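Local coordinates for alpha-glucosidase (Pseudoalteromonas sp. K8, PDB 5HQA), which hydrolyses alpha-glucosides as a calcium-binding family 97 glycoside hydrolase that is activated by chloride, at residues A[458-463]-A[492-497]; A[528-531]-A[536-539]. All coordinates share one frame; numbering follows the deposited sequence.

Contact 1. Residues A[458-463]-A[492-497]. With CA (calcium ion), chain C; AC1 (4,6-dideoxy-4-{[(1S,4R,5S,6S)-4,5,6-trihydroxy-3-(hydroxymethyl)cyclohex-2-en-1-yl]amino}-alpha-D-glucopyranose), chain B.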
ATOM      1  N   ARG A 458      -5.939   7.820   1.735  1.00  9.06           N
ATOM      2  CA  ARG A 458      -5.957   9.218   1.322  1.00  8.10           C
ATOM      3  C   ARG A 458      -4.548   9.669   0.949  1.00 11.06           C
ATOM      4  O   ARG A 458      -3.643   9.665   1.791  1.00 12.51           O
ATOM      5  CB  ARG A 458      -6.522  10.090   2.436  1.00  9.64           C
ATOM      6  CG  ARG A 458      -8.038   9.998   2.557  1.00 11.14           C
ATOM      7  CD  ARG A 458      -8.558  10.798   3.754  1.00 11.74           C
ATOM      8  NE  ARG A 458      -8.191  12.215   3.697  1.00 10.63           N
ATOM      9  CZ  ARG A 458      -9.048  13.226   3.825  1.00 11.80           C
ATOM     10  NH1 ARG A 458     -10.347  12.999   4.011  1.00  9.94           N
ATOM     11  NH2 ARG A 458      -8.602  14.478   3.776  1.00 10.63           N
ATOM     12  N   GLY A 459      -4.361  10.058  -0.314  1.00 11.46           N
ATOM     13  CA  GLY A 459      -3.126  10.636  -0.779  1.00  9.91           C
ATOM     14  C   GLY A 459      -3.225  12.134  -0.999  1.00 10.28           C
ATOM     15  O   GLY A 459      -4.107  12.819  -0.462  1.00 10.62           O
ATOM     16  N   GLN A 460      -2.303  12.650  -1.821  1.00 10.94           N
ATOM     17  CA  GLN A 460      -2.192  14.091  -2.057  1.00  9.55           C
ATOM     18  C   GLN A 460      -3.479  14.700  -2.601  1.00 12.25           C
ATOM     19  O   GLN A 460      -3.761  15.879  -2.347  1.00 11.89           O
ATOM     20  CB  GLN A 460      -1.049  14.354  -3.037  1.00 10.49           C
ATOM     21  CG  GLN A 460      -0.613  15.804  -3.138  1.00 11.15           C
ATOM     22  CD  GLN A 460       0.333  16.186  -2.012  1.00 15.23           C
ATOM     23  OE1 GLN A 460      -0.089  16.735  -0.989  1.00 14.95           O
ATOM     24  NE2 GLN A 460       1.621  15.890  -2.195  1.00 10.98           N
ATOM     25  N   GLU A 461      -4.258  13.934  -3.373  1.00 11.09           N
ATOM     26  CA  GLU A 461      -5.447  14.505  -4.006  1.00 10.99           C
ATOM     27  C   GLU A 461      -6.412  15.089  -2.982  1.00 11.38           C
ATOM     28  O   GLU A 461      -7.080  16.089  -3.263  1.00 11.39           O
ATOM     29  CB  GLU A 461      -6.158  13.447  -4.849  1.00 11.78           C
ATOM     30  CG  GLU A 461      -6.581  12.213  -4.051  1.00 13.61           C
ATOM     31  CD  GLU A 461      -7.432  11.258  -4.864  1.00 19.25           C
ATOM     32  OE1 GLU A 461      -7.837  11.642  -5.981  1.00 23.80           O
ATOM     33  OE2 GLU A 461      -7.708  10.130  -4.389  1.00 13.32           O
ATOM     34  N   PHE A 462      -6.504  14.492  -1.788  1.00 12.19           N
ATOM     35  CA  PHE A 462      -7.405  15.049  -0.781  1.00 10.79           C
ATOM     36  C   PHE A 462      -6.940  16.399  -0.271  1.00 11.54           C
ATOM     37  O   PHE A 462      -7.721  17.093   0.386  1.00 12.32           O
ATOM     38  CB  PHE A 462      -7.583  14.078   0.388  1.00 10.82           C
ATOM     39  CG  PHE A 462      -8.549  12.980   0.088  1.00 11.56           C
ATOM     40  CD1 PHE A 462      -8.148  11.870  -0.651  1.00 11.50           C
ATOM     41  CD2 PHE A 462      -9.869  13.075   0.495  1.00 11.17           C
ATOM     42  CE1 PHE A 462      -9.058  10.862  -0.964  1.00 13.03           C
ATOM     43  CE2 PHE A 462     -10.784  12.073   0.193  1.00 12.55           C
ATOM     44  CZ  PHE A 462     -10.382  10.967  -0.538  1.00 12.13           C
ATOM     45  N   ASN A 463      -5.700  16.789  -0.566  1.00 11.59           N
ATOM     46  CA  ASN A 463      -5.232  18.114  -0.197  1.00 11.29           C
ATOM     47  C   ASN A 463      -5.627  19.171  -1.208  1.00 14.81           C
ATOM     48  O   ASN A 463      -5.424  20.358  -0.943  1.00 16.24           O
ATOM     49  CB  ASN A 463      -3.719  18.089  -0.012  1.00 10.71           C
ATOM     50  CG  ASN A 463      -3.312  17.229   1.155  1.00 11.66           C
ATOM     51  OD1 ASN A 463      -4.073  17.077   2.112  1.00 12.44           O
ATOM     52  ND2 ASN A 463      -2.123  16.647   1.083  1.00 10.46           N
ATOM     53  N   PRO A 492       3.576  12.604  -4.130  1.00 12.25           N
ATOM     54  CA  PRO A 492       4.164  13.673  -3.317  1.00 11.42           C
ATOM     55  C   PRO A 492       4.634  14.838  -4.185  1.00 13.64           C
ATOM     56  O   PRO A 492       4.526  14.825  -5.412  1.00 13.55           O
ATOM     57  CB  PRO A 492       5.343  12.972  -2.646  1.00 11.68           C
ATOM     58  CG  PRO A 492       5.767  11.965  -3.650  1.00 14.95           C
ATOM     59  CD  PRO A 492       4.488  11.454  -4.260  1.00 12.43           C
ATOM     60  N   GLY A 493       5.159  15.868  -3.519  1.00 13.30           N
ATOM     61  CA  GLY A 493       5.913  16.896  -4.219  1.00 11.38           C
ATOM     62  C   GLY A 493       5.145  18.131  -4.652  1.00 13.39           C
ATOM     63  O   GLY A 493       5.446  18.706  -5.701  1.00 13.68           O
ATOM     64  N   ILE A 494       4.171  18.578  -3.866  1.00 12.36           N
ATOM     65  CA  ILE A 494       3.481  19.826  -4.191  1.00 12.32           C
ATOM     66  C   ILE A 494       4.336  20.991  -3.705  1.00 14.03           C
ATOM     67  O   ILE A 494       4.647  21.096  -2.514  1.00 15.20           O
ATOM     68  CB  ILE A 494       2.070  19.867  -3.578  1.00 12.39           C
ATOM     69  CG1 ILE A 494       1.177  18.794  -4.209  1.00 11.23           C
ATOM     70  CG2 ILE A 494       1.432  21.243  -3.777  1.00 12.21           C
ATOM     71  CD1 ILE A 494       1.012  18.944  -5.721  1.00 11.63           C
ATOM     72  N   PHE A 495       4.727  21.864  -4.633  1.00 12.67           N
ATOM     73  CA  PHE A 495       5.565  23.019  -4.338  1.00 12.57           C
ATOM     74  C   PHE A 495       4.778  24.303  -4.173  1.00 15.45           C
ATOM     75  O   PHE A 495       5.189  25.166  -3.395  1.00 16.20           O
ATOM     76  CB  PHE A 495       6.603  23.239  -5.447  1.00 12.90           C
ATOM     77  CG  PHE A 495       7.873  22.455  -5.253  1.00 12.85           C
ATOM     78  CD1 PHE A 495       7.896  21.330  -4.452  1.00 14.55           C
ATOM     79  CD2 PHE A 495       9.050  22.859  -5.869  1.00 13.33           C
ATOM     80  CE1 PHE A 495       9.074  20.604  -4.280  1.00 15.12           C
ATOM     81  CE2 PHE A 495      10.231  22.151  -5.695  1.00 14.55           C
ATOM     82  CZ  PHE A 495      10.247  21.023  -4.900  1.00 13.76           C
ATOM     83  N   ASP A 496       3.691  24.480  -4.918  1.00 14.08           N
ATOM     84  CA  ASP A 496       2.799  25.614  -4.687  1.00 14.14           C
ATOM     85  C   ASP A 496       1.721  25.140  -3.717  1.00 15.81           C
ATOM     86  O   ASP A 496       0.778  24.436  -4.100  1.00 14.98           O
ATOM     87  CB  ASP A 496       2.203  26.141  -5.986  1.00 13.48           C
ATOM     88  CG  ASP A 496       1.170  27.246  -5.740  1.00 20.26           C
ATOM     89  OD1 ASP A 496       1.157  27.809  -4.618  1.00 18.01           O
ATOM     90  OD2 ASP A 496       0.373  27.549  -6.661  1.00 18.81           O
ATOM     91  N   LEU A 497       1.875  25.518  -2.452  1.00 13.41           N
ATOM     92  CA  LEU A 497       0.929  25.182  -1.401  1.00 15.05           C
ATOM     93  C   LEU A 497      -0.127  26.258  -1.207  1.00 16.26           C
ATOM     94  O   LEU A 497      -0.930  26.154  -0.274  1.00 17.88           O
ATOM     95  CB  LEU A 497       1.674  24.960  -0.084  1.00 13.43           C
ATOM     96  CG  LEU A 497       2.799  23.935  -0.131  1.00 13.58           C
ATOM     97  CD1 LEU A 497       3.687  24.112   1.081  1.00 16.98           C
ATOM     98  CD2 LEU A 497       2.218  22.532  -0.152  1.00 12.92           C
TER
HETATM   99 CA    CA C 701      -8.545   8.134  -5.194  1.00 13.54          CA
HETATM  100  C1  AC1 B   3     -13.748  10.684  -5.386  1.00 28.84           C
HETATM  101  O2  AC1 B   3     -13.336   9.121  -3.619  1.00 22.59           O
HETATM  102  C2  AC1 B   3     -12.983   9.434  -4.977  1.00 22.81           C
HETATM  103  C4A AC1 B   3      -7.670  10.381 -10.313  1.00 15.05           C
HETATM  104  C3  AC1 B   3     -11.496   9.617  -5.133  1.00 17.22           C
HETATM  105  O3  AC1 B   3     -10.797   8.448  -4.669  1.00 15.78           O
HETATM  106  C4  AC1 B   3     -11.168   9.931  -6.568  1.00 15.63           C
HETATM  107  N4A AC1 B   3      -9.706   9.842  -6.879  1.00 14.18           N
HETATM  108  C5  AC1 B   3     -11.700  11.351  -6.683  1.00 23.06           C
HETATM  109  O5  AC1 B   3     -13.186  11.288  -6.639  1.00 25.95           O
HETATM  110  C6  AC1 B   3     -11.289  12.081  -7.924  1.00 22.42           C
HETATM  111  C1B AC1 B   3      -9.368   9.040  -8.109  1.00 19.62           C
HETATM  112  C2B AC1 B   3      -7.712   8.948  -8.290  1.00 19.86           C
HETATM  113  O2B AC1 B   3      -7.164   8.533  -7.039  1.00 13.05           O
HETATM  114  C3B AC1 B   3      -7.181  10.157  -8.770  1.00 18.63           C
HETATM  115  O3B AC1 B   3      -5.732  10.184  -8.768  1.00 17.17           O
HETATM  116  O4  AC1 B   3      -7.260  11.653 -10.775  1.00 14.28           O
HETATM  117  C5B AC1 B   3      -9.099  10.249 -10.477  1.00 14.41           C
HETATM  118  C7B AC1 B   3      -9.965   9.514  -9.312  1.00 14.01           C
HETATM  119  C6B AC1 B   3      -9.640  10.234 -11.917  1.00 15.74           C
HETATM  120  O6B AC1 B   3      -9.316   9.002 -12.479  1.00 22.24           O
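Gln460 lays its carboxamide across the side chain of Ile494: CG1 sits over the amide group, 3.5 Å from Gln460 CD. On the same residue, NE2 comes 3.6 Å from Pro492 CA. The bend at chi2 (82°) turns the amide out of the line of its own chain and onto Ile494, while Trp271 of helix 271-274 touches both side chains. Both amide ends are held: OE1 accepts from Asn463 ND2 at 2.9 Å and 164°, the donor 25° out of the carbonyl plane, and NE2 is hydrogen-bonded just outside the two segments. With an alanine in place of Gln460, Asn463 ND2 would probably be left without this mate and a gap open over Ile494 CG1. The contact lies in the TIM-barrel domain, where 458-463 follows barrel strand 451-454 and carries part of the active site. Metal bonds occupy the next residue: Glu461, extended beyond CG, binds calcium through OE2 at 2.3 Å, and its OE1 stands 2.7 Å from N4A of the bound acarbose unit AC1. O3, N4A and O2B of AC1, with Glu154, Glu437 and Glu455, complete the calcium's ligands. Phe462, touching a bound glucose, has CD2 3.4 Å above the guanidinium plane of Arg458.

Contact 2. Residues A[528-531]-A[536-539]; sequences QMAA and NYLA
Tyr537 reaches from helix 534-538 to the backbone of Ala530 and Ala531, bringing its hydroxyl against the peptide link that joins them. Apolar contact is made at the methyl of Ala530: CB lies 3.7 Å from Tyr537 CZ and 3.8 Å from CE2, approaching the ring obliquely. With Tyr537 CG anti to its own carbonyl carbon (chi1 -66°), the ring extends from the short helix to Ala530 and Ala531. The polar end is close to the peptide without bonding to it. Tyr537 OH is 3.0 Å from Ala530 C and also 3.0 Å from Ala531 N, which lies near the ring plane at its edge, but the angle is too poor for a hydrogen bond. Instead the hydroxyl donates to Gly493 O and accepts from Asp532 N, while Ala531 N is bonded to Pro492 O. Around the ring, Phe544 stacks on Tyr537, Phe495 meets it edge-to-face, and Phe299 of helix 290-303 touches it. Strand 527-529 is the last parallel strand of the TIM barrel and runs beside strand 264-269, with which Gln528 and Ala530 share backbone hydrogen bonds. The contact therefore joins the end of a barrel strand to the short helix that follows it. Its chemistry is divided: the methyl and the aromatic carbons pack as an apolar pair, whereas the buried hydroxyl is satisfied by one donor and one acceptor of neighbouring backbone, which is likely to hold the ring in place beside the strand end.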
ATOM      1  N   GLN A 528       7.304   7.189  -8.281  1.00 12.54           N
ATOM      2  CA  GLN A 528       7.032   8.358  -7.466  1.00 12.81           C
ATOM      3  C   GLN A 528       6.657   9.495  -8.399  1.00 12.71           C
ATOM      4  O   GLN A 528       7.392   9.792  -9.346  1.00 12.09           O
ATOM      5  CB  GLN A 528       8.253   8.748  -6.623  1.00 13.57           C
ATOM      6  CG  GLN A 528       8.621   7.737  -5.508  1.00 13.06           C
ATOM      7  CD  GLN A 528       7.735   7.870  -4.268  1.00 17.88           C
ATOM      8  OE1 GLN A 528       6.649   8.457  -4.317  1.00 18.99           O
ATOM      9  NE2 GLN A 528       8.196   7.316  -3.152  1.00 17.03           N
ATOM     10  N   MET A 529       5.519  10.118  -8.148  1.00 10.91           N
ATOM     11  CA  MET A 529       5.130  11.267  -8.945  1.00 11.17           C
ATOM     12  C   MET A 529       5.752  12.524  -8.374  1.00 13.08           C
ATOM     13  O   MET A 529       5.878  12.670  -7.158  1.00 14.03           O
ATOM     14  CB  MET A 529       3.609  11.413  -8.985  1.00 11.79           C
ATOM     15  CG  MET A 529       3.134  12.306 -10.109  1.00 12.67           C
ATOM     16  SD  MET A 529       1.332  12.381 -10.085  1.00 15.31           S
ATOM     17  CE  MET A 529       1.023  13.170 -11.670  1.00 15.88           C
ATOM     18  N   ALA A 530       6.167  13.415  -9.262  1.00 11.84           N
ATOM     19  CA  ALA A 530       6.301  14.827  -8.925  1.00 12.10           C
ATOM     20  C   ALA A 530       4.973  15.436  -9.344  1.00 13.59           C
ATOM     21  O   ALA A 530       4.750  15.717 -10.522  1.00 14.13           O
ATOM     22  CB  ALA A 530       7.494  15.467  -9.627  1.00 12.33           C
ATOM     23  N   ALA A 531       4.074  15.607  -8.373  1.00 11.38           N
ATOM     24  CA  ALA A 531       2.659  15.813  -8.648  1.00 11.33           C
ATOM     25  C   ALA A 531       2.309  17.217  -9.130  1.00 12.97           C
ATOM     26  O   ALA A 531       1.220  17.400  -9.690  1.00 14.32           O
ATOM     27  CB  ALA A 531       1.847  15.507  -7.388  1.00 11.67           C
ATOM     28  N   ASN A 536       5.491  25.217 -11.312  1.00 15.00           N
ATOM     29  CA  ASN A 536       5.726  25.368  -9.881  1.00 15.49           C
ATOM     30  C   ASN A 536       7.070  24.784  -9.468  1.00 15.82           C
ATOM     31  O   ASN A 536       7.667  25.239  -8.486  1.00 15.56           O
ATOM     32  CB  ASN A 536       4.574  24.740  -9.107  1.00 15.50           C
ATOM     33  CG  ASN A 536       3.300  25.531  -9.271  1.00 17.82           C
ATOM     34  OD1 ASN A 536       3.359  26.744  -9.475  1.00 17.97           O
ATOM     35  ND2 ASN A 536       2.147  24.860  -9.209  1.00 14.99           N
ATOM     36  N   TYR A 537       7.573  23.801 -10.214  1.00 15.02           N
ATOM     37  CA  TYR A 537       8.929  23.318  -9.969  1.00 15.22           C
ATOM     38  C   TYR A 537       9.961  24.302 -10.504  1.00 17.30           C
ATOM     39  O   TYR A 537      10.998  24.531  -9.868  1.00 18.43           O
ATOM     40  CB  TYR A 537       9.108  21.944 -10.605  1.00 14.39           C
ATOM     41  CG  TYR A 537       8.257  20.888  -9.945  1.00 14.54           C
ATOM     42  CD1 TYR A 537       8.319  20.685  -8.571  1.00 16.66           C
ATOM     43  CD2 TYR A 537       7.378  20.107 -10.685  1.00 15.38           C
ATOM     44  CE1 TYR A 537       7.545  19.720  -7.951  1.00 13.99           C
ATOM     45  CE2 TYR A 537       6.592  19.137 -10.068  1.00 13.02           C
ATOM     46  CZ  TYR A 537       6.686  18.949  -8.702  1.00 13.93           C
ATOM     47  OH  TYR A 537       5.921  17.986  -8.070  1.00 13.76           O
ATOM     48  N   LEU A 538       9.697  24.893 -11.673  1.00 15.75           N
ATOM     49  CA  LEU A 538      10.616  25.877 -12.237  1.00 16.48           C
ATOM     50  C   LEU A 538      10.765  27.100 -11.340  1.00 18.69           C
ATOM     51  O   LEU A 538      11.784  27.798 -11.419  1.00 18.67           O
ATOM     52  CB  LEU A 538      10.141  26.301 -13.629  1.00 18.07           C
ATOM     53  CG  LEU A 538      10.090  25.202 -14.696  1.00 20.93           C
ATOM     54  CD1 LEU A 538       9.529  25.745 -16.010  1.00 23.33           C
ATOM     55  CD2 LEU A 538      11.463  24.610 -14.901  1.00 20.41           C
ATOM     56  N   ALA A 539       9.773  27.371 -10.491  1.00 16.23           N
ATOM     57  CA  ALA A 539       9.868  28.486  -9.557  1.00 17.27           C
ATOM     58  C   ALA A 539      10.807  28.197  -8.389  1.00 17.35           C
ATOM     59  O   ALA A 539      11.243  29.141  -7.722  1.00 17.40           O
ATOM     60  CB  ALA A 539       8.476  28.843  -9.020  1.00 16.10           C
TER

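In the fold
Following the chain from the N terminus, residues 458-463 come after barrel strand 451-454, and contact 1 closes the 28-residue excursion, with helices 474-478 and 482-485, that returns at 492-497. Helix 513-522 then leads to strand 527-529, where contact 2 closes a much shorter turn onto helix 534-538. The two loops are in series, neither nested nor crossed, and their centres are about 11 Å apart. They nevertheless meet in space, because 492-497 touches both segments of contact 2 and so bridges the two. Together they tie the calcium-binding segment at one barrel strand to the end of the last strand and its short helix, all within the TIM-barrel domain.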